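Local coordinates for bacterial fluorinating enzyme homolog (Thermus thermophilus, PDB 2CW5), which catalyses the hydrolysis of S-adenosyl-L-methionine to adenosine and L-methionine, without chlorinase or fluorinase activity, and works as a homotrimer, at the interface of chains A and B. Numbering follows the deposited sequence. Chains: chain A/B, Bacterial fluorinating enzyme homolog.

Contact 1: the interface of chains A and B. Residues chain A 58, 226-227; chain B 127-128, 131-132, 135.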
ATOM      1  N   TYR A  58      16.111 -11.198   3.636  1.00 17.02           N
ATOM      2  CA  TYR A  58      15.331 -11.240   4.867  1.00 17.56           C
ATOM      3  C   TYR A  58      14.038 -12.036   4.798  1.00 19.63           C
ATOM      4  O   TYR A  58      13.345 -12.186   5.807  1.00 19.22           O
ATOM      5  CB  TYR A  58      15.038  -9.806   5.305  1.00 19.59           C
ATOM      6  CG  TYR A  58      16.313  -9.019   5.477  1.00 21.23           C
ATOM      7  CD1 TYR A  58      17.095  -9.169   6.623  1.00 23.19           C
ATOM      8  CD2 TYR A  58      16.782  -8.183   4.462  1.00 20.50           C
ATOM      9  CE1 TYR A  58      18.316  -8.508   6.753  1.00 24.06           C
ATOM     10  CE2 TYR A  58      18.001  -7.520   4.580  1.00 22.99           C
ATOM     11  CZ  TYR A  58      18.761  -7.688   5.728  1.00 22.95           C
ATOM     12  OH  TYR A  58      19.967  -7.042   5.853  1.00 26.62           O
ATOM     13  N   GLY A 226      24.678   1.804   1.107  1.00 23.24           N
ATOM     14  CA  GLY A 226      23.271   1.746   1.466  1.00 22.55           C
ATOM     15  C   GLY A 226      22.821   0.533   2.260  1.00 22.68           C
ATOM     16  O   GLY A 226      23.603  -0.370   2.553  1.00 21.40           O
ATOM     17  N   SER A 227      21.532   0.510   2.585  1.00 22.88           N
ATOM     18  CA  SER A 227      20.937  -0.569   3.368  1.00 24.14           C
ATOM     19  C   SER A 227      20.975  -1.931   2.682  1.00 23.32           C
ATOM     20  O   SER A 227      20.792  -2.957   3.337  1.00 21.43           O
ATOM     21  CB  SER A 227      19.483  -0.220   3.724  1.00 24.09           C
ATOM     22  OG  SER A 227      18.697  -0.067   2.554  1.00 30.28           O
TER
ATOM     23  N   PRO B 127      25.386  -5.185   4.439  1.00 47.71           N
ATOM     24  CA  PRO B 127      24.600  -3.954   4.318  1.00 48.36           C
ATOM     25  C   PRO B 127      25.238  -2.800   5.087  1.00 48.72           C
ATOM     26  O   PRO B 127      26.019  -3.019   6.015  1.00 47.90           O
ATOM     27  CB  PRO B 127      23.241  -4.360   4.885  1.00 49.47           C
ATOM     28  CG  PRO B 127      23.615  -5.359   5.936  1.00 49.59           C
ATOM     29  CD  PRO B 127      24.668  -6.192   5.242  1.00 48.72           C
ATOM     30  N   GLY B 128      24.915  -1.575   4.687  1.00 48.50           N
ATOM     31  CA  GLY B 128      25.465  -0.414   5.363  1.00 48.19           C
ATOM     32  C   GLY B 128      25.040  -0.379   6.819  1.00 48.67           C
ATOM     33  O   GLY B 128      24.004  -0.937   7.188  1.00 47.43           O
ATOM     34  N   THR B 131      21.486   2.142   8.522  1.00 39.77           N
ATOM     35  CA  THR B 131      20.832   2.660   7.325  1.00 39.14           C
ATOM     36  C   THR B 131      19.366   2.231   7.226  1.00 37.14           C
ATOM     37  O   THR B 131      18.644   2.672   6.328  1.00 38.83           O
ATOM     38  CB  THR B 131      21.566   2.195   6.043  1.00 39.75           C
ATOM     39  OG1 THR B 131      21.662   0.764   6.036  1.00 40.04           O
ATOM     40  CG2 THR B 131      22.968   2.789   5.982  1.00 41.51           C
ATOM     41  N   PHE B 132      18.928   1.383   8.153  1.00 33.95           N
ATOM     42  CA  PHE B 132      17.553   0.884   8.152  1.00 30.38           C
ATOM     43  C   PHE B 132      17.205   0.399   9.562  1.00 29.14           C
ATOM     44  O   PHE B 132      17.102  -0.804   9.806  1.00 27.17           O
ATOM     45  CB  PHE B 132      17.438  -0.277   7.148  1.00 29.09           C
ATOM     46  CG  PHE B 132      16.018  -0.677   6.813  1.00 29.98           C
ATOM     47  CD1 PHE B 132      14.935  -0.188   7.543  1.00 28.35           C
ATOM     48  CD2 PHE B 132      15.772  -1.564   5.768  1.00 29.24           C
ATOM     49  CE1 PHE B 132      13.627  -0.576   7.239  1.00 30.28           C
ATOM     50  CE2 PHE B 132      14.474  -1.962   5.454  1.00 31.63           C
ATOM     51  CZ  PHE B 132      13.396  -1.464   6.194  1.00 31.21           C
ATOM     52  N   ARG B 135      14.409  -2.256  10.281  1.00 22.76           N
ATOM     53  CA  ARG B 135      14.807  -3.633  10.023  1.00 22.59           C
ATOM     54  C   ARG B 135      15.792  -4.195  11.045  1.00 22.25           C
ATOM     55  O   ARG B 135      15.592  -5.284  11.585  1.00 22.51           O
ATOM     56  CB  ARG B 135      15.457  -3.722   8.637  1.00 21.34           C
ATOM     57  CG  ARG B 135      15.919  -5.119   8.239  1.00 20.14           C
ATOM     58  CD  ARG B 135      16.714  -5.068   6.939  1.00 22.14           C
ATOM     59  NE  ARG B 135      18.063  -4.536   7.141  1.00 23.24           N
ATOM     60  CZ  ARG B 135      18.829  -4.038   6.173  1.00 23.23           C
ATOM     61  NH1 ARG B 135      18.384  -3.989   4.924  1.00 21.42           N
ATOM     62  NH2 ARG B 135      20.044  -3.596   6.455  1.00 25.26           N
TER
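A:Ser227 lies between strands 221-225 and 231-235, on a loop predicted, by similarity to relatives, to bind S-adenosyl-L-methionine; its backbone carbonyl is met end-on by the guanidinium of B:Arg135. Both terminal nitrogens donate to this oxygen: B:Arg135 NH1 at 3.1 Å and NH2 at 3.3 Å from A:Ser227 O. The oxygen lies within 4° of the guanidinium plane, but the donors differ at the carbonyl: NH2 uses an in-plane lone pair, whereas NH1 sits above the carbonyl plane. Two hydrogen bonds therefore grip one acceptor. The guanidinium lies 17° from parallel to the A:Tyr58 ring and is displaced past it, so that the phenol OH of A:Tyr58 stands 3.2 Å above its centre, while B:Phe132 CB covers the opposite face. B:Arg135 CD lies over the A:Tyr58 ring, 3.6 Å from its centroid, in a CH-pi contact; beyond it the bend at chi3 (75°) turns the guanidinium past the ring towards A:Ser227 O. Within chain B, the B:Phe132 ring lies flat beneath B:Arg135 CB and supports the base of the arginine. Next to this grip, backbone N of B:Gly128 donates to A:Gly226 O at 2.8 Å. B:Thr131 OG1 donates to B:Gly128 O at 3.1 Å, tying the turn together. In the fold, the chain B loop 127-132, leading into helix 133-147, lies against this predicted ligand-binding loop, and the 3-10 turn 56-58 contributes the tyrosine.

Contact 2: the interface of chains A and B. Residues chain A 47, 51, 54, 182-183; chain B 14-16.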
ATOM      1  N   ARG A  47      14.087  -0.652 -11.125  1.00 18.81           N
ATOM      2  CA  ARG A  47      13.621  -0.304  -9.786  1.00 20.69           C
ATOM      3  C   ARG A  47      13.018  -1.529  -9.096  1.00 18.81           C
ATOM      4  O   ARG A  47      13.256  -1.778  -7.919  1.00 18.57           O
ATOM      5  CB  ARG A  47      12.567   0.801  -9.880  1.00 22.47           C
ATOM      6  CG  ARG A  47      11.999   1.232  -8.538  1.00 28.86           C
ATOM      7  CD  ARG A  47      13.028   1.972  -7.711  1.00 34.25           C
ATOM      8  NE  ARG A  47      12.547   2.164  -6.351  1.00 42.07           N
ATOM      9  CZ  ARG A  47      12.506   1.201  -5.436  1.00 44.45           C
ATOM     10  NH1 ARG A  47      12.932  -0.024  -5.730  1.00 45.27           N
ATOM     11  NH2 ARG A  47      12.007   1.454  -4.237  1.00 46.24           N
ATOM     12  N   ALA A  51      14.240  -3.667  -5.740  1.00 18.68           N
ATOM     13  CA  ALA A  51      13.367  -3.878  -4.587  1.00 18.85           C
ATOM     14  C   ALA A  51      13.453  -5.339  -4.157  1.00 17.50           C
ATOM     15  O   ALA A  51      13.519  -5.649  -2.966  1.00 18.07           O
ATOM     16  CB  ALA A  51      11.930  -3.519  -4.939  1.00 17.15           C
ATOM     17  N   GLU A  54      16.756  -5.947  -2.450  1.00 18.88           N
ATOM     18  CA  GLU A  54      16.729  -5.385  -1.094  1.00 20.44           C
ATOM     19  C   GLU A  54      16.072  -6.295  -0.067  1.00 20.08           C
ATOM     20  O   GLU A  54      16.555  -6.447   1.054  1.00 21.08           O
ATOM     21  CB  GLU A  54      15.939  -4.073  -1.066  1.00 21.55           C
ATOM     22  CG  GLU A  54      16.596  -2.868  -1.684  1.00 27.24           C
ATOM     23  CD  GLU A  54      15.732  -1.631  -1.511  1.00 28.52           C
ATOM     24  OE1 GLU A  54      14.744  -1.469  -2.267  1.00 28.90           O
ATOM     25  OE2 GLU A  54      16.033  -0.837  -0.601  1.00 28.32           O
ATOM     26  N   ASP A 182      15.485   5.811  -5.306  1.00 26.07           N
ATOM     27  CA  ASP A 182      14.455   5.522  -4.316  1.00 28.09           C
ATOM     28  C   ASP A 182      13.510   6.721  -4.333  1.00 29.42           C
ATOM     29  O   ASP A 182      13.696   7.636  -5.135  1.00 29.06           O
ATOM     30  CB  ASP A 182      15.041   5.297  -2.914  1.00 28.13           C
ATOM     31  CG  ASP A 182      15.731   6.519  -2.353  1.00 28.80           C
ATOM     32  OD1 ASP A 182      15.562   7.626  -2.906  1.00 28.79           O
ATOM     33  OD2 ASP A 182      16.441   6.364  -1.338  1.00 31.32           O
ATOM     34  N   ARG A 183      12.510   6.725  -3.457  1.00 32.18           N
ATOM     35  CA  ARG A 183      11.526   7.806  -3.430  1.00 34.92           C
ATOM     36  C   ARG A 183      12.054   9.208  -3.147  1.00 34.46           C
ATOM     37  O   ARG A 183      11.429  10.192  -3.538  1.00 35.88           O
ATOM     38  CB  ARG A 183      10.405   7.472  -2.434  1.00 37.94           C
ATOM     39  CG  ARG A 183      10.847   7.291  -0.991  1.00 41.88           C
ATOM     40  CD  ARG A 183       9.664   6.853  -0.125  1.00 46.22           C
ATOM     41  NE  ARG A 183      10.013   6.709   1.287  1.00 50.00           N
ATOM     42  CZ  ARG A 183      10.977   5.916   1.747  1.00 51.57           C
ATOM     43  NH1 ARG A 183      11.218   5.849   3.048  1.00 52.56           N
ATOM     44  NH2 ARG A 183      11.707   5.194   0.906  1.00 53.79           N
TER
ATOM     45  N   ASP B  14       8.469   1.277  -1.806  1.00 32.00           N
ATOM     46  CA  ASP B  14       9.577   0.421  -1.405  1.00 31.69           C
ATOM     47  C   ASP B  14       9.091  -0.804  -0.642  1.00 29.43           C
ATOM     48  O   ASP B  14       7.954  -0.849  -0.175  1.00 31.18           O
ATOM     49  CB  ASP B  14      10.536   1.213  -0.517  1.00 35.38           C
ATOM     50  CG  ASP B  14      10.995   2.504  -1.161  1.00 38.85           C
ATOM     51  OD1 ASP B  14      11.864   2.453  -2.055  1.00 42.39           O
ATOM     52  OD2 ASP B  14      10.480   3.575  -0.777  1.00 42.10           O
ATOM     53  N   PRO B  15       9.953  -1.819  -0.508  1.00 25.74           N
ATOM     54  CA  PRO B  15       9.588  -3.041   0.210  1.00 24.58           C
ATOM     55  C   PRO B  15       9.956  -2.978   1.699  1.00 22.47           C
ATOM     56  O   PRO B  15      10.027  -4.006   2.362  1.00 22.20           O
ATOM     57  CB  PRO B  15      10.385  -4.108  -0.527  1.00 24.68           C
ATOM     58  CG  PRO B  15      11.677  -3.385  -0.792  1.00 24.91           C
ATOM     59  CD  PRO B  15      11.217  -2.003  -1.248  1.00 25.72           C
ATOM     60  N   TYR B  16      10.174  -1.777   2.224  1.00 23.04           N
ATOM     61  CA  TYR B  16      10.560  -1.639   3.632  1.00 23.10           C
ATOM     62  C   TYR B  16       9.551  -2.223   4.618  1.00 21.34           C
ATOM     63  O   TYR B  16       9.929  -2.924   5.559  1.00 19.45           O
ATOM     64  CB  TYR B  16      10.830  -0.172   3.971  1.00 26.11           C
ATOM     65  CG  TYR B  16      11.825   0.488   3.045  1.00 31.80           C
ATOM     66  CD1 TYR B  16      12.946  -0.204   2.584  1.00 34.56           C
ATOM     67  CD2 TYR B  16      11.651   1.809   2.634  1.00 34.42           C
ATOM     68  CE1 TYR B  16      13.871   0.402   1.731  1.00 38.52           C
ATOM     69  CE2 TYR B  16      12.569   2.427   1.783  1.00 38.49           C
ATOM     70  CZ  TYR B  16      13.672   1.717   1.335  1.00 39.07           C
ATOM     71  OH  TYR B  16      14.564   2.320   0.478  1.00 45.62           O
TER
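B:Asp14 is held between two arginines of chain A, one for each carboxylate oxygen. OD2 forms a salt bridge with A:Arg183 NH2 at 2.6 Å; OD1 forms another with A:Arg47 NH2, modelled at 2.4 Å, a length too short to be taken literally. The modelled N-H directions do not support a hydrogen bond in either pair, so the evidence is for charge pairing. The carboxylate is turned 26° from the A:Arg47 guanidinium but 61° from that of A:Arg183. A:Arg47 reaches it from helix 45-55 by a bend at chi2 (69°), while A:Arg183 runs extended from CG to NE. The A:Arg183 guanidinium also meets the edge of the B:Tyr16 ring, with CZ 3.8 Å from CE2. Across that ring, A:Glu54 OE2 lies 3.4 Å from B:Tyr16 CE1, its carboxylate almost perpendicular to the ring. Further out, B:Pro15 packs on the helix, its CD 4.1 Å from A:Ala51 CB and 3.7 Å from A:Glu54 OE1. B:Asp14 CB lies over one face of the B:Tyr16 ring, 3.3 Å above its plane and offset toward the rim, a contact that may help to set the aspartate against the tyrosine. A:Glu54 OE1 is 4.9 Å from B:Asp14 OD1; the two arginines probably offset the gathering of acidic groups. For the protein, this charged and apolar patch joins the segment starting B helix 16-24 to the neighbouring subunit of the homotrimer.

The C-alpha centres of contact 1 and contact 2 lie about 12 Å apart, and no residue belongs to both. They are nevertheless continuous in chain A: helix 45-55, used in contact 2, runs directly into the 3-10 turn 56-58 used in contact 1. In each, chain A combines residues from its N-terminal and C-terminal family regions, while the chain B residues described here all fall in its N-terminal family region. At these two contacts, then, one subunit meets both regions of its neighbour. Since contact 1 includes a loop that probably binds the substrate, trimer assembly may also help to shape the active site.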